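Local coordinates for listeria nuclear targeted protein A (PDB 4CIH), which relieves the repression of host interferon-stimulated genes by binding BAHD1 and blocking its recruitment to these genes, at residues A[88-92]-A[118-124]; A[95-99]-A[110-114]. The protein carries 2 engineered substitutions. All coordinates share one frame; numbering follows the deposited sequence.

Interaction 1 of 2, residues A[88-92]-A[118-124]; sequences EWSEF and YPNQIIF
Phe92 pushes one edge of its ring into the face of Tyr118. Its CD1 sits over the centre of the tyrosine ring, 3.8 Å from Tyr118 CZ, and all six ring carbons lie at much the same distance from it. The two ring planes stand at 78°, with centroids 5.0 Å apart, which makes this a T-shaped pair. The Tyr118 hydroxyl goes past the ring to the backbone of helix 77-103. Its OH lies 3.4 Å from Phe92 CA and near the Phe92 N, but the angle there is too poor for a hydrogen bond.

Phe124 sets its CD1 over one face of the Phe92 ring, near the rim rather than the centre. These two planes meet obliquely, at 50°, and the side chains run past each other in opposite directions. Further along the Phe124 ring, CZ lies 4.0 Å from Glu88 CB, while the carbonyl O of Glu88 lies at the ring edge, 3.9 Å from CE1. At the end of its ring, Phe92 CZ comes within 3.7 Å of the Gln121 carbonyl O, approached obliquely.

Phe92 reaches across because its CG is anti to the backbone N (chi1 173°). Tyr118 in turn lays CD1 over the centre of the Phe124 ring, so the three rings hold one another. Phe114 of helix 109-117 touches both Phe92 and Tyr118. Phe92 also touches the engineered Asp125. At the periphery, Glu88 makes a long, weak ion pair with Arg128. The result is an aromatic cluster near the surface. It joins the turn at Tyr118 and the first turn of helix 121-139 to helix 77-103, the two long helices being neighbours in the four-helical up-and-down bundle.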
loop_
_atom_site.group_PDB
_atom_site.type_symbol
_atom_site.label_atom_id
_atom_site.label_comp_id
_atom_site.label_asym_id
_atom_site.label_seq_id
_atom_site.Cartn_x
_atom_site.Cartn_y
_atom_site.Cartn_z
ATOM N N GLU A 88 -4.737 6.924 -1.648
ATOM C CA GLU A 88 -4.423 7.362 -0.292
ATOM C C GLU A 88 -4.006 6.188 0.640
ATOM O O GLU A 88 -3.061 6.328 1.406
ATOM C CB GLU A 88 -5.601 8.120 0.342
ATOM C CG GLU A 88 -5.735 9.642 0.127
ATOM C CD GLU A 88 -7.208 9.999 0.274
ATOM O OE1 GLU A 88 -7.897 9.052 0.682
ATOM O OE2 GLU A 88 -7.698 11.121 -0.034
ATOM N N TRP A 89 -4.761 5.085 0.607
ATOM C CA TRP A 89 -4.508 3.827 1.366
ATOM C C TRP A 89 -3.142 3.124 1.043
ATOM O O TRP A 89 -2.364 2.811 1.948
ATOM C CB TRP A 89 -5.702 2.879 1.098
ATOM C CG TRP A 89 -5.723 1.566 1.835
ATOM C CD1 TRP A 89 -6.286 1.324 3.046
ATOM C CD2 TRP A 89 -5.163 0.320 1.390
ATOM N NE1 TRP A 89 -6.083 0.015 3.400
ATOM C CE2 TRP A 89 -5.393 -0.619 2.403
ATOM C CE3 TRP A 89 -4.487 -0.085 0.232
ATOM C CZ2 TRP A 89 -5.000 -1.951 2.288
ATOM C CZ3 TRP A 89 -4.079 -1.377 0.127
ATOM C CH2 TRP A 89 -4.331 -2.309 1.150
ATOM N N SER A 90 -2.851 2.919 -0.237
ATOM C CA SER A 90 -1.549 2.373 -0.715
ATOM C C SER A 90 -0.291 3.197 -0.407
ATOM O O SER A 90 0.763 2.651 -0.022
ATOM C CB SER A 90 -1.640 2.244 -2.211
ATOM O OG SER A 90 -1.769 3.552 -2.752
ATOM N N GLU A 91 -0.353 4.511 -0.632
ATOM C CA GLU A 91 0.810 5.303 -0.306
ATOM C C GLU A 91 1.137 5.071 1.143
ATOM O O GLU A 91 2.174 4.490 1.478
ATOM C CB GLU A 91 0.612 6.785 -0.616
ATOM C CG GLU A 91 1.299 7.234 -1.894
ATOM C CD GLU A 91 2.814 7.090 -1.864
ATOM O OE1 GLU A 91 3.457 7.549 -0.894
ATOM O OE2 GLU A 91 3.377 6.560 -2.834
ATOM N N PHE A 92 0.216 5.488 1.991
ATOM C CA PHE A 92 0.357 5.418 3.441
ATOM C C PHE A 92 1.164 4.193 3.943
ATOM O O PHE A 92 2.107 4.292 4.753
ATOM C CB PHE A 92 -1.050 5.401 4.026
ATOM C CG PHE A 92 -1.073 5.169 5.498
ATOM C CD1 PHE A 92 -0.608 6.142 6.373
ATOM C CD2 PHE A 92 -1.538 3.982 6.012
ATOM C CE1 PHE A 92 -0.625 5.939 7.738
ATOM C CE2 PHE A 92 -1.557 3.769 7.377
ATOM C CZ PHE A 92 -1.094 4.742 8.243
ATOM N N TYR A 118 0.203 12.843 7.809
ATOM C CA TYR A 118 -0.899 12.103 8.425
ATOM C C TYR A 118 -1.096 12.480 9.889
ATOM O O TYR A 118 -0.569 11.803 10.794
ATOM C CB TYR A 118 -0.710 10.596 8.277
ATOM C CG TYR A 118 -0.459 10.131 6.857
ATOM C CD1 TYR A 118 -1.497 10.018 5.942
ATOM C CD2 TYR A 118 0.823 9.781 6.440
ATOM C CE1 TYR A 118 -1.259 9.579 4.646
ATOM C CE2 TYR A 118 1.065 9.355 5.147
ATOM C CZ TYR A 118 0.019 9.246 4.254
ATOM O OH TYR A 118 0.264 8.813 2.968
ATOM N N PRO A 119 -1.845 13.578 10.120
ATOM C CA PRO A 119 -2.219 14.111 11.425
ATOM C C PRO A 119 -2.509 13.026 12.470
ATOM O O PRO A 119 -1.944 13.066 13.572
ATOM C CB PRO A 119 -3.481 14.920 11.108
ATOM C CG PRO A 119 -3.247 15.420 9.710
ATOM C CD PRO A 119 -2.303 14.466 9.032
ATOM N N ASN A 120 -3.312 12.024 12.098
ATOM C CA ASN A 120 -3.846 11.061 13.075
ATOM C C ASN A 120 -3.711 9.625 12.636
ATOM O O ASN A 120 -4.617 9.057 12.006
ATOM C CB ASN A 120 -5.294 11.387 13.340
ATOM C CG ASN A 120 -5.408 12.578 14.213
ATOM O OD1 ASN A 120 -4.395 12.994 14.746
ATOM N ND2 ASN A 120 -6.595 13.177 14.321
ATOM N N GLN A 121 -2.563 9.040 12.953
ATOM C CA GLN A 121 -2.106 7.919 12.142
ATOM C C GLN A 121 -3.029 6.717 12.098
ATOM O O GLN A 121 -3.063 6.024 11.085
ATOM C CB GLN A 121 -0.722 7.481 12.553
ATOM C CG GLN A 121 0.351 8.480 12.196
ATOM C CD GLN A 121 1.619 8.096 12.888
ATOM O OE1 GLN A 121 1.721 6.968 13.352
ATOM N NE2 GLN A 121 2.583 9.008 12.977
ATOM N N ILE A 122 -3.777 6.473 13.172
ATOM C CA ILE A 122 -4.714 5.336 13.185
ATOM C C ILE A 122 -6.080 5.693 12.576
ATOM O O ILE A 122 -6.621 4.964 11.723
ATOM C CB ILE A 122 -4.875 4.782 14.618
ATOM C CG1 ILE A 122 -3.512 4.341 15.175
ATOM C CG2 ILE A 122 -5.900 3.659 14.654
ATOM C CD1 ILE A 122 -3.403 4.412 16.684
ATOM N N ILE A 123 -6.624 6.827 13.018
ATOM C CA ILE A 123 -7.867 7.381 12.504
ATOM C C ILE A 123 -7.861 7.381 10.954
ATOM O O ILE A 123 -8.917 7.259 10.288
ATOM C CB ILE A 123 -8.067 8.814 13.057
ATOM C CG1 ILE A 123 -7.993 8.856 14.598
ATOM C CG2 ILE A 123 -9.306 9.496 12.468
ATOM C CD1 ILE A 123 -8.490 7.629 15.357
ATOM N N PHE A 124 -6.665 7.525 10.386
ATOM C CA PHE A 124 -6.463 7.318 8.949
ATOM C C PHE A 124 -6.376 5.823 8.528
ATOM O O PHE A 124 -7.131 5.419 7.654
ATOM C CB PHE A 124 -5.234 8.111 8.478
ATOM C CG PHE A 124 -5.133 8.247 6.988
ATOM C CD1 PHE A 124 -4.552 7.247 6.223
ATOM C CD2 PHE A 124 -5.631 9.362 6.349
ATOM C CE1 PHE A 124 -4.470 7.374 4.845
ATOM C CE2 PHE A 124 -5.534 9.499 4.978
ATOM C CZ PHE A 124 -4.944 8.525 4.226
#

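Interaction 2 of 2, residues A[95-99]-A[110-114]; sequences ERIQV and SEAVF
Phe114 lays the edge of its ring against Val99 and Arg96 of helix 77-103. Its CG is anti to the backbone N (chi1 -165°), and CB and CG carry the ring across toward the other helix. The first ring atom to touch, Phe114 CD2, lies 3.4 Å from Val99 CG2, with Val99 CG1 a little farther off, so both methyls meet this corner of the ring. Glu95 CG also approaches Phe114 CD2, obliquely, at 4.1 Å. The next atom, Phe114 CE2, abuts the backbone of the long helix, 3.5 Å from Arg96 CA, which lies near the plane of the ring. At the tip, Phe114 CZ meets Arg96 CG at 3.5 Å. The aliphatic part of the arginine thus crosses the ring end. Its guanidinium leads away toward Glu23, with which it forms a long, weak ion pair.

The facing helical segments run roughly antiparallel, at 143°, with their axes 9.8 Å apart at closest approach. Helix 109-117 is a short helix in the connection between the long helices 77-103 and 121-139 of the up-and-down bundle, and it folds back along the first of these.

Ser110 sits one turn before Phe114 and packs against Val99 as well. Its OG is 3.2 Å from Val99 CA and also touches Val99 CG2, while its CB lies 3.5 Å from Glu95 OE2. The hydroxyl is hydrogen-bonded to OD2 of Asp102, farther along helix 77-103.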
loop_
_atom_site.group_PDB
_atom_site.type_symbol
_atom_site.label_atom_id
_atom_site.label_comp_id
_atom_site.label_asym_id
_atom_site.label_seq_id
_atom_site.Cartn_x
_atom_site.Cartn_y
_atom_site.Cartn_z
ATOM N N GLU A 95 4.691 4.626 2.371
ATOM C CA GLU A 95 5.441 5.573 3.149
ATOM C C GLU A 95 5.779 4.898 4.460
ATOM O O GLU A 95 6.965 4.738 4.809
ATOM C CB GLU A 95 4.606 6.844 3.340
ATOM C CG GLU A 95 5.349 8.088 3.812
ATOM C CD GLU A 95 6.658 8.379 3.086
ATOM O OE1 GLU A 95 6.763 8.129 1.871
ATOM O OE2 GLU A 95 7.592 8.900 3.744
ATOM N N ARG A 96 4.758 4.425 5.164
ATOM C CA ARG A 96 4.993 3.912 6.519
ATOM C C ARG A 96 6.061 2.837 6.642
ATOM O O ARG A 96 6.826 2.844 7.602
ATOM C CB ARG A 96 3.683 3.523 7.233
ATOM C CG ARG A 96 3.843 3.522 8.734
ATOM C CD ARG A 96 2.612 3.047 9.463
ATOM N NE ARG A 96 2.395 1.623 9.230
ATOM C CZ ARG A 96 1.242 1.031 9.452
ATOM N NH1 ARG A 96 0.225 1.762 9.890
ATOM N NH2 ARG A 96 1.120 -0.279 9.241
ATOM N N ILE A 97 6.149 1.922 5.677
ATOM C CA ILE A 97 7.312 1.042 5.632
ATOM C C ILE A 97 8.588 1.847 5.413
ATOM O O ILE A 97 9.460 1.874 6.285
ATOM C CB ILE A 97 7.210 -0.071 4.576
ATOM C CG1 ILE A 97 6.077 -1.018 4.945
ATOM C CG2 ILE A 97 8.502 -0.881 4.563
ATOM C CD1 ILE A 97 5.503 -1.754 3.758
ATOM N N GLN A 98 8.690 2.500 4.253
ATOM C CA GLN A 98 9.786 3.418 3.985
ATOM C C GLN A 98 10.299 4.086 5.249
ATOM O O GLN A 98 11.492 4.097 5.564
ATOM C CB GLN A 98 9.308 4.493 3.009
ATOM C CG GLN A 98 10.410 5.383 2.474
ATOM C CD GLN A 98 11.460 4.597 1.719
ATOM O OE1 GLN A 98 11.247 4.212 0.570
ATOM N NE2 GLN A 98 12.601 4.351 2.363
ATOM N N VAL A 99 9.355 4.643 5.983
ATOM C CA VAL A 99 9.644 5.538 7.070
ATOM C C VAL A 99 10.341 4.757 8.165
ATOM O O VAL A 99 11.383 5.184 8.664
ATOM C CB VAL A 99 8.313 6.155 7.519
ATOM C CG1 VAL A 99 8.414 6.863 8.861
ATOM C CG2 VAL A 99 7.835 7.103 6.427
ATOM N N SER A 110 11.943 11.034 6.906
ATOM C CA SER A 110 10.575 10.659 6.547
ATOM C C SER A 110 9.589 10.576 7.717
ATOM O O SER A 110 8.394 10.535 7.464
ATOM C CB SER A 110 10.517 9.417 5.629
ATOM O OG SER A 110 11.066 8.287 6.289
ATOM N N GLU A 111 10.057 10.654 8.970
ATOM C CA GLU A 111 9.171 10.604 10.181
ATOM C C GLU A 111 8.511 11.927 10.521
ATOM O O GLU A 111 7.317 11.952 10.847
ATOM C CB GLU A 111 9.932 10.151 11.440
ATOM C CG GLU A 111 9.259 9.135 12.367
ATOM C CD GLU A 111 7.832 9.408 12.787
ATOM O OE1 GLU A 111 7.618 10.058 13.851
ATOM O OE2 GLU A 111 6.918 8.867 12.121
ATOM N N ALA A 112 9.298 13.008 10.522
ATOM C CA ALA A 112 8.749 14.383 10.533
ATOM C C ALA A 112 7.590 14.555 9.542
ATOM O O ALA A 112 6.458 14.843 9.939
ATOM C CB ALA A 112 9.840 15.389 10.213
ATOM N N VAL A 113 7.919 14.484 8.256
ATOM C CA VAL A 113 6.986 14.596 7.131
ATOM C C VAL A 113 5.849 13.584 7.220
ATOM O O VAL A 113 4.767 13.766 6.645
ATOM C CB VAL A 113 7.766 14.284 5.843
ATOM C CG1 VAL A 113 6.868 14.226 4.615
ATOM C CG2 VAL A 113 8.929 15.239 5.706
ATOM N N PHE A 114 6.115 12.513 7.959
ATOM C CA PHE A 114 5.114 11.500 8.202
ATOM C C PHE A 114 3.951 12.077 8.984
ATOM O O PHE A 114 2.814 12.094 8.510
ATOM C CB PHE A 114 5.715 10.298 8.952
ATOM C CG PHE A 114 4.826 9.099 8.913
ATOM C CD1 PHE A 114 3.737 9.005 9.770
ATOM C CD2 PHE A 114 4.995 8.134 7.929
ATOM C CE1 PHE A 114 2.863 7.938 9.676
ATOM C CE2 PHE A 114 4.145 7.046 7.853
ATOM C CZ PHE A 114 3.077 6.948 8.730
#

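Overall arrangement
Helix 77-103 serves both contacts. Interaction 1 uses it to meet the start of helix 121-139, and interaction 2 uses the next turns to meet helix 109-117, which comes just before in the chain. The contact centres are 11 Å apart. Phe114 joins them: its CZ is 4.0 Å from Phe92 CE1, and its CD1 packs against Gln121 NE2. Interaction 1 is a surface contact by burial, with Phe92 as its buried residue, although it lies slightly closer to the chain centre. Interaction 2 is partly buried, around Val99 and Phe114. Ring against ring dominates the first, whereas the second sets a single ring edge against aliphatic carbons, with acidic and hydroxyl side chains around it.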